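Long-range contact in beta-L-arabinobiosidase (Bacteroides thetaiotaomicron, PDB 5MQR), which probably acts as a glycoside hydrolase that removes sugars from complex plant pectin, helping a gut bacterium to degrade it: residues Ala709-Trp721 and Tyr1016-Gly1028. Residues are numbered along the deposited sequence; the frame is centred on the assembly and turned at random.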
ATOM      1  N   ALA A 709       8.909  -4.807 -42.020  1.00 26.21           N
ATOM      2  CA  ALA A 709      10.046  -4.494 -41.140  1.00 26.28           C
ATOM      3  C   ALA A 709      10.112  -3.081 -40.584  1.00 25.92           C
ATOM      4  O   ALA A 709      10.931  -2.793 -39.716  1.00 25.47           O
ATOM      5  CB  ALA A 709      11.343  -4.768 -41.868  1.00 26.93           C
ATOM      6  N   CYS A 710       9.302  -2.202 -41.134  1.00 26.26           N
ATOM      7  CA  CYS A 710       9.387  -0.767 -40.867  1.00 26.59           C
ATOM      8  C   CYS A 710       9.453  -0.410 -39.385  1.00 25.32           C
ATOM      9  O   CYS A 710      10.340   0.350 -38.978  1.00 25.31           O
ATOM     10  CB  CYS A 710       8.188  -0.061 -41.522  1.00 27.24           C
ATOM     11  SG  CYS A 710       8.154   1.695 -41.171  1.00 29.38           S
ATOM     12  N   ALA A 711       8.536  -0.984 -38.598  1.00 24.13           N
ATOM     13  CA  ALA A 711       8.368  -0.646 -37.169  1.00 23.61           C
ATOM     14  C   ALA A 711       8.883  -1.699 -36.157  1.00 23.37           C
ATOM     15  O   ALA A 711       8.477  -1.690 -34.985  1.00 23.28           O
ATOM     16  CB  ALA A 711       6.894  -0.339 -36.892  1.00 22.98           C
ATOM     17  N   ILE A 712       9.794  -2.576 -36.575  1.00 23.48           N
ATOM     18  CA  ILE A 712      10.328  -3.609 -35.665  1.00 23.31           C
ATOM     19  C   ILE A 712      10.888  -3.003 -34.375  1.00 22.80           C
ATOM     20  O   ILE A 712      10.674  -3.548 -33.292  1.00 22.08           O
ATOM     21  CB  ILE A 712      11.404  -4.500 -36.327  1.00 23.60           C
ATOM     22  CG1 ILE A 712      10.795  -5.299 -37.500  1.00 23.77           C
ATOM     23  CG2 ILE A 712      11.969  -5.464 -35.291  1.00 23.64           C
ATOM     24  CD1 ILE A 712      11.806  -6.017 -38.352  1.00 24.18           C
ATOM     25  N   GLY A 713      11.623  -1.894 -34.498  1.00 23.14           N
ATOM     26  CA  GLY A 713      12.186  -1.198 -33.332  1.00 23.16           C
ATOM     27  C   GLY A 713      11.131  -0.835 -32.279  1.00 22.86           C
ATOM     28  O   GLY A 713      11.302  -1.140 -31.103  1.00 22.44           O
ATOM     29  N   HIS A 714      10.027  -0.227 -32.732  1.00 23.07           N
ATOM     30  CA  HIS A 714       8.854   0.025 -31.902  1.00 23.03           C
ATOM     31  C   HIS A 714       8.269  -1.273 -31.338  1.00 23.03           C
ATOM     32  O   HIS A 714       7.926  -1.312 -30.155  1.00 22.87           O
ATOM     33  CB  HIS A 714       7.739   0.743 -32.687  1.00 23.15           C
ATOM     34  CG  HIS A 714       8.028   2.176 -33.027  1.00 23.82           C
ATOM     35  ND1 HIS A 714       8.579   3.069 -32.132  1.00 24.08           N
ATOM     36  CD2 HIS A 714       7.775   2.885 -34.151  1.00 24.61           C
ATOM     37  CE1 HIS A 714       8.667   4.262 -32.694  1.00 24.67           C
ATOM     38  NE2 HIS A 714       8.193   4.179 -33.924  1.00 24.97           N
ATOM     39  N   HIS A 715       8.129  -2.312 -32.178  1.00 22.70           N
ATOM     40  CA  HIS A 715       7.588  -3.610 -31.721  1.00 22.39           C
ATOM     41  C   HIS A 715       8.364  -4.166 -30.532  1.00 21.84           C
ATOM     42  O   HIS A 715       7.774  -4.653 -29.571  1.00 20.58           O
ATOM     43  CB  HIS A 715       7.539  -4.666 -32.835  1.00 23.05           C
ATOM     44  CG  HIS A 715       6.648  -4.289 -33.977  1.00 23.76           C
ATOM     45  ND1 HIS A 715       6.727  -4.893 -35.211  1.00 24.33           N
ATOM     46  CD2 HIS A 715       5.688  -3.332 -34.084  1.00 23.78           C
ATOM     47  CE1 HIS A 715       5.836  -4.340 -36.022  1.00 24.46           C
ATOM     48  NE2 HIS A 715       5.189  -3.394 -35.358  1.00 23.68           N
ATOM     49  N   ILE A 716       9.684  -4.069 -30.598  1.00 21.99           N
ATOM     50  CA  ILE A 716      10.536  -4.596 -29.541  1.00 21.90           C
ATOM     51  C   ILE A 716      10.464  -3.711 -28.306  1.00 21.43           C
ATOM     52  O   ILE A 716      10.384  -4.222 -27.186  1.00 21.07           O
ATOM     53  CB  ILE A 716      11.986  -4.774 -30.019  1.00 22.03           C
ATOM     54  CG1 ILE A 716      12.022  -5.822 -31.132  1.00 22.41           C
ATOM     55  CG2 ILE A 716      12.887  -5.188 -28.868  1.00 21.91           C
ATOM     56  CD1 ILE A 716      13.289  -5.820 -31.953  1.00 22.72           C
ATOM     57  N   TYR A 717      10.519  -2.398 -28.502  1.00 21.52           N
ATOM     58  CA  TYR A 717      10.455  -1.458 -27.363  1.00 21.37           C
ATOM     59  C   TYR A 717       9.133  -1.599 -26.589  1.00 21.25           C
ATOM     60  O   TYR A 717       9.119  -1.504 -25.359  1.00 20.81           O
ATOM     61  CB  TYR A 717      10.680  -0.007 -27.792  1.00 21.29           C
ATOM     62  CG  TYR A 717      12.126   0.508 -27.707  1.00 21.95           C
ATOM     63  CD1 TYR A 717      13.085   0.173 -28.656  1.00 22.10           C
ATOM     64  CD2 TYR A 717      12.511   1.392 -26.684  1.00 21.95           C
ATOM     65  CE1 TYR A 717      14.374   0.676 -28.574  1.00 22.40           C
ATOM     66  CE2 TYR A 717      13.786   1.894 -26.603  1.00 22.08           C
ATOM     67  CZ  TYR A 717      14.727   1.529 -27.539  1.00 22.59           C
ATOM     68  OH  TYR A 717      16.012   2.037 -27.404  1.00 22.91           O
ATOM     69  N   GLU A 718       8.031  -1.838 -27.298  1.00 21.15           N
ATOM     70  CA  GLU A 718       6.749  -2.048 -26.649  1.00 20.77           C
ATOM     71  C   GLU A 718       6.649  -3.432 -26.037  1.00 20.89           C
ATOM     72  O   GLU A 718       6.222  -3.569 -24.889  1.00 20.63           O
ATOM     73  CB  GLU A 718       5.590  -1.860 -27.613  1.00 20.75           C
ATOM     74  CG  GLU A 718       4.209  -1.743 -26.947  1.00 20.25           C
ATOM     75  CD  GLU A 718       3.855  -0.316 -26.535  1.00 20.13           C
ATOM     76  OE1 GLU A 718       4.784   0.509 -26.355  1.00 19.59           O
ATOM     77  OE2 GLU A 718       2.642  -0.011 -26.409  1.00 19.34           O
ATOM     78  N   SER A 719       7.019  -4.448 -26.802  1.00 20.95           N
ATOM     79  CA  SER A 719       6.798  -5.826 -26.398  1.00 20.88           C
ATOM     80  C   SER A 719       7.763  -6.320 -25.335  1.00 21.21           C
ATOM     81  O   SER A 719       7.541  -7.381 -24.759  1.00 20.95           O
ATOM     82  CB  SER A 719       6.845  -6.752 -27.602  1.00 21.18           C
ATOM     83  OG  SER A 719       5.886  -6.347 -28.574  1.00 21.65           O
ATOM     84  N   ARG A 720       8.831  -5.569 -25.064  1.00 21.59           N
ATOM     85  CA  ARG A 720       9.828  -6.011 -24.083  1.00 21.59           C
ATOM     86  C   ARG A 720       9.251  -6.104 -22.668  1.00 21.39           C
ATOM     87  O   ARG A 720       9.851  -6.759 -21.824  1.00 21.81           O
ATOM     88  CB  ARG A 720      11.079  -5.132 -24.109  1.00 21.67           C
ATOM     89  CG  ARG A 720      10.867  -3.710 -23.599  1.00 21.35           C
ATOM     90  CD  ARG A 720      12.108  -2.859 -23.819  1.00 21.47           C
ATOM     91  NE  ARG A 720      11.829  -1.433 -23.609  1.00 21.06           N
ATOM     92  CZ  ARG A 720      12.732  -0.513 -23.250  1.00 20.96           C
ATOM     93  NH1 ARG A 720      13.992  -0.857 -23.009  1.00 21.24           N
ATOM     94  NH2 ARG A 720      12.361   0.762 -23.095  1.00 20.69           N
ATOM     95  N   TRP A 721       8.093  -5.469 -22.432  1.00 21.03           N
ATOM     96  CA  TRP A 721       7.421  -5.465 -21.127  1.00 20.55           C
ATOM     97  C   TRP A 721       6.500  -6.644 -20.870  1.00 20.70           C
ATOM     98  O   TRP A 721       6.025  -6.817 -19.745  1.00 20.52           O
ATOM     99  CB  TRP A 721       6.655  -4.142 -20.922  1.00 19.66           C
ATOM    100  CG  TRP A 721       7.563  -2.980 -21.015  1.00 19.47           C
ATOM    101  CD1 TRP A 721       7.695  -2.137 -22.080  1.00 19.41           C
ATOM    102  CD2 TRP A 721       8.530  -2.555 -20.047  1.00 19.31           C
ATOM    103  NE1 TRP A 721       8.654  -1.199 -21.822  1.00 19.40           N
ATOM    104  CE2 TRP A 721       9.194  -1.439 -20.585  1.00 19.15           C
ATOM    105  CE3 TRP A 721       8.900  -3.009 -18.772  1.00 19.19           C
ATOM    106  CZ2 TRP A 721      10.202  -0.770 -19.907  1.00 19.32           C
ATOM    107  CZ3 TRP A 721       9.905  -2.342 -18.095  1.00 19.24           C
ATOM    108  CH2 TRP A 721      10.547  -1.221 -18.668  1.00 19.47           C
ATOM    109  N   TYR A1016      -3.670  -0.534 -35.874  1.00 21.61           N
ATOM    110  CA  TYR A1016      -2.352  -0.421 -36.474  1.00 21.36           C
ATOM    111  C   TYR A1016      -1.233  -0.524 -35.419  1.00 20.71           C
ATOM    112  O   TYR A1016      -1.296   0.063 -34.340  1.00 20.32           O
ATOM    113  CB  TYR A1016      -2.261   0.894 -37.249  1.00 22.01           C
ATOM    114  CG  TYR A1016      -1.207   0.981 -38.328  1.00 22.85           C
ATOM    115  CD1 TYR A1016      -1.056  -0.039 -39.294  1.00 23.37           C
ATOM    116  CD2 TYR A1016      -0.391   2.107 -38.438  1.00 22.88           C
ATOM    117  CE1 TYR A1016      -0.103   0.058 -40.278  1.00 23.29           C
ATOM    118  CE2 TYR A1016       0.536   2.209 -39.447  1.00 23.29           C
ATOM    119  CZ  TYR A1016       0.687   1.172 -40.353  1.00 23.59           C
ATOM    120  OH  TYR A1016       1.634   1.261 -41.349  1.00 23.93           O
ATOM    121  N   ASN A1017      -0.209  -1.280 -35.757  1.00 20.63           N
ATOM    122  CA  ASN A1017       0.892  -1.562 -34.857  1.00 20.32           C
ATOM    123  C   ASN A1017       2.188  -1.052 -35.474  1.00 20.35           C
ATOM    124  O   ASN A1017       2.920  -1.797 -36.121  1.00 20.21           O
ATOM    125  CB  ASN A1017       0.960  -3.065 -34.587  1.00 20.42           C
ATOM    126  CG  ASN A1017       2.065  -3.423 -33.619  1.00 20.37           C
ATOM    127  OD1 ASN A1017       2.456  -2.594 -32.771  1.00 20.30           O
ATOM    128  ND2 ASN A1017       2.613  -4.635 -33.758  1.00 20.32           N
ATOM    129  N   HIS A1018       2.443   0.226 -35.230  1.00 20.33           N
ATOM    130  CA  HIS A1018       3.413   1.007 -35.963  1.00 21.07           C
ATOM    131  C   HIS A1018       3.960   2.113 -35.069  1.00 21.19           C
ATOM    132  O   HIS A1018       4.381   3.158 -35.536  1.00 21.90           O
ATOM    133  CB  HIS A1018       2.647   1.603 -37.152  1.00 21.60           C
ATOM    134  CG  HIS A1018       3.486   2.201 -38.223  1.00 21.96           C
ATOM    135  ND1 HIS A1018       3.367   3.523 -38.586  1.00 22.45           N
ATOM    136  CD2 HIS A1018       4.371   1.651 -39.090  1.00 22.53           C
ATOM    137  CE1 HIS A1018       4.172   3.776 -39.603  1.00 22.32           C
ATOM    138  NE2 HIS A1018       4.797   2.661 -39.924  1.00 22.63           N
ATOM    139  N   SER A1019       3.992   1.857 -33.771  1.00 20.85           N
ATOM    140  CA  SER A1019       4.296   2.879 -32.782  1.00 20.85           C
ATOM    141  C   SER A1019       4.406   2.223 -31.427  1.00 20.41           C
ATOM    142  O   SER A1019       4.032   1.058 -31.243  1.00 19.75           O
ATOM    143  CB  SER A1019       3.169   3.937 -32.702  1.00 20.82           C
ATOM    144  OG  SER A1019       1.940   3.350 -32.254  1.00 20.19           O
ATOM    145  N   THR A1020       4.923   2.986 -30.475  1.00 20.63           N
ATOM    146  CA  THR A1020       4.844   2.604 -29.065  1.00 20.26           C
ATOM    147  C   THR A1020       3.831   3.518 -28.375  1.00 20.04           C
ATOM    148  O   THR A1020       3.448   4.582 -28.890  1.00 19.46           O
ATOM    149  CB  THR A1020       6.219   2.657 -28.360  1.00 20.26           C
ATOM    150  OG1 THR A1020       6.711   3.995 -28.304  1.00 19.98           O
ATOM    151  CG2 THR A1020       7.251   1.758 -29.061  1.00 20.52           C
ATOM    152  N   PHE A1021       3.389   3.046 -27.219  1.00 20.37           N
ATOM    153  CA  PHE A1021       2.571   3.805 -26.292  1.00 20.99           C
ATOM    154  C   PHE A1021       2.894   3.426 -24.845  1.00 20.75           C
ATOM    155  O   PHE A1021       3.230   4.264 -24.034  1.00 20.76           O
ATOM    156  CB  PHE A1021       1.056   3.642 -26.549  1.00 21.13           C
ATOM    157  CG  PHE A1021       0.245   4.419 -25.581  1.00 21.43           C
ATOM    158  CD1 PHE A1021       0.134   5.793 -25.715  1.00 22.00           C
ATOM    159  CD2 PHE A1021      -0.310   3.809 -24.469  1.00 21.76           C
ATOM    160  CE1 PHE A1021      -0.562   6.558 -24.791  1.00 21.85           C
ATOM    161  CE2 PHE A1021      -1.009   4.570 -23.538  1.00 22.16           C
ATOM    162  CZ  PHE A1021      -1.130   5.944 -23.708  1.00 21.97           C
ATOM    163  N   ASN A1022       2.724   2.163 -24.520  1.00 20.92           N
ATOM    164  CA  ASN A1022       2.967   1.708 -23.192  1.00 20.69           C
ATOM    165  C   ASN A1022       4.438   1.716 -22.821  1.00 20.67           C
ATOM    166  O   ASN A1022       4.772   1.810 -21.625  1.00 20.37           O
ATOM    167  CB  ASN A1022       2.318   0.356 -23.002  1.00 21.32           C
ATOM    168  CG  ASN A1022       0.812   0.468 -22.827  1.00 21.65           C
ATOM    169  OD1 ASN A1022       0.312   1.452 -22.268  1.00 22.06           O
ATOM    170  ND2 ASN A1022       0.086  -0.561 -23.237  1.00 22.05           N
ATOM    171  N   ASP A1023       5.329   1.667 -23.804  1.00 20.65           N
ATOM    172  CA  ASP A1023       6.725   1.862 -23.501  1.00 20.90           C
ATOM    173  C   ASP A1023       6.957   3.263 -22.991  1.00 20.67           C
ATOM    174  O   ASP A1023       7.805   3.483 -22.136  1.00 19.97           O
ATOM    175  CB  ASP A1023       7.627   1.606 -24.687  1.00 21.56           C
ATOM    176  CG  ASP A1023       9.084   1.753 -24.323  1.00 21.89           C
ATOM    177  OD1 ASP A1023       9.543   1.078 -23.359  1.00 22.31           O
ATOM    178  OD2 ASP A1023       9.750   2.588 -24.947  1.00 22.40           O
ATOM    179  N   LEU A1024       6.197   4.205 -23.536  1.00 21.30           N
ATOM    180  CA  LEU A1024       6.270   5.621 -23.135  1.00 21.70           C
ATOM    181  C   LEU A1024       5.661   5.801 -21.750  1.00 21.58           C
ATOM    182  O   LEU A1024       6.185   6.559 -20.935  1.00 22.00           O
ATOM    183  CB  LEU A1024       5.527   6.526 -24.122  1.00 21.89           C
ATOM    184  CG  LEU A1024       5.797   6.333 -25.615  1.00 22.45           C
ATOM    185  CD1 LEU A1024       4.850   7.217 -26.412  1.00 22.61           C
ATOM    186  CD2 LEU A1024       7.254   6.643 -25.965  1.00 22.73           C
HETATM  187  N   MSE A1025       4.551   5.113 -21.495  1.00 21.52           N
HETATM  188  CA  MSE A1025       3.906   5.155 -20.189  1.00 22.00           C
HETATM  189  C   MSE A1025       4.865   4.668 -19.113  1.00 21.93           C
HETATM  190  O   MSE A1025       5.045   5.323 -18.103  1.00 21.93           O
HETATM  191  CB  MSE A1025       2.627   4.325 -20.172  1.00 22.41           C
HETATM  192  CG  MSE A1025       1.523   4.822 -21.105  1.00 23.03           C
HETATM  193 SE   MSE A1025       0.673   6.416 -20.329  1.00 24.52          SE
HETATM  194  CE  MSE A1025      -0.361   5.382 -19.001  1.00 23.62           C
ATOM    195  N   ILE A1026       5.515   3.539 -19.368  1.00 22.21           N
ATOM    196  CA  ILE A1026       6.376   2.881 -18.407  1.00 22.12           C
ATOM    197  C   ILE A1026       7.715   3.597 -18.211  1.00 22.37           C
ATOM    198  O   ILE A1026       8.175   3.767 -17.063  1.00 21.88           O
ATOM    199  CB  ILE A1026       6.599   1.418 -18.812  1.00 22.39           C
ATOM    200  CG1 ILE A1026       5.279   0.650 -18.702  1.00 22.36           C
ATOM    201  CG2 ILE A1026       7.656   0.746 -17.932  1.00 22.96           C
ATOM    202  CD1 ILE A1026       5.287  -0.716 -19.371  1.00 22.53           C
ATOM    203  N   THR A1027       8.352   4.010 -19.302  1.00 22.23           N
ATOM    204  CA  THR A1027       9.702   4.573 -19.209  1.00 22.62           C
ATOM    205  C   THR A1027       9.768   6.089 -19.129  1.00 23.21           C
ATOM    206  O   THR A1027      10.811   6.615 -18.739  1.00 23.71           O
ATOM    207  CB  THR A1027      10.632   4.125 -20.368  1.00 22.28           C
ATOM    208  OG1 THR A1027      10.127   4.614 -21.612  1.00 21.85           O
ATOM    209  CG2 THR A1027      10.751   2.633 -20.413  1.00 22.02           C
ATOM    210  N   GLY A1028       8.706   6.792 -19.522  1.00 23.17           N
ATOM    211  CA  GLY A1028       8.731   8.247 -19.567  1.00 23.45           C
ATOM    212  C   GLY A1028       7.849   8.831 -18.488  1.00 24.00           C
ATOM    213  O   GLY A1028       8.337   9.486 -17.553  1.00 23.77           O
TER
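In the mainly helical, MGH1-like part of this six-hairpin glycosidase, the carboxylate of E718 takes the N-H groups of the N-cap residue F1021 and of N1022 and D1023 at the start of helix 1022-1028, where a negative charge is probably favourable. OE1 accepts from F1021 N at 3.0 Å and D1023 N at 2.9 Å, which reach it from opposite faces of the carboxylate plane, while OE2 takes N1022 N at 2.9 Å. The reach comes from CG lying anti to the backbone N (chi1 -167°), followed by a bend at chi2 (87°); glutamate is long enough to collect all three buried groups.

D1023 sends its own carboxylate back to the C-terminal end of 709-721. Its OD1 forms a salt bridge with R720 NH2 (2.8 Å) and, almost in the indole plane, uses its anti lone pair for W721 NE1 (2.9 Å). Tryptophan fits here because the indole also offers an apolar face, over which I1026 CG2 sits 3.5 Å from the six-membered ring centroid in a CH-pi contact.

At the other end, H715 NE2 donates to N1017 O (2.9 Å) from above the carbonyl plane; N1017 ND2 lies over one face of the imidazole and is hydrogen-bonded to T693 O. S1019 CA makes a CH-pi contact over one H714 face, toward its rim.

The axes of helix segments 712-719 and 1022-1028 approach to 9.0 Å, their directions 52° apart. Helix 666-680 touches F1021 and N1022, helix 948-964 H714 and T1020, and helix 754-765 Y717, R720 and W721.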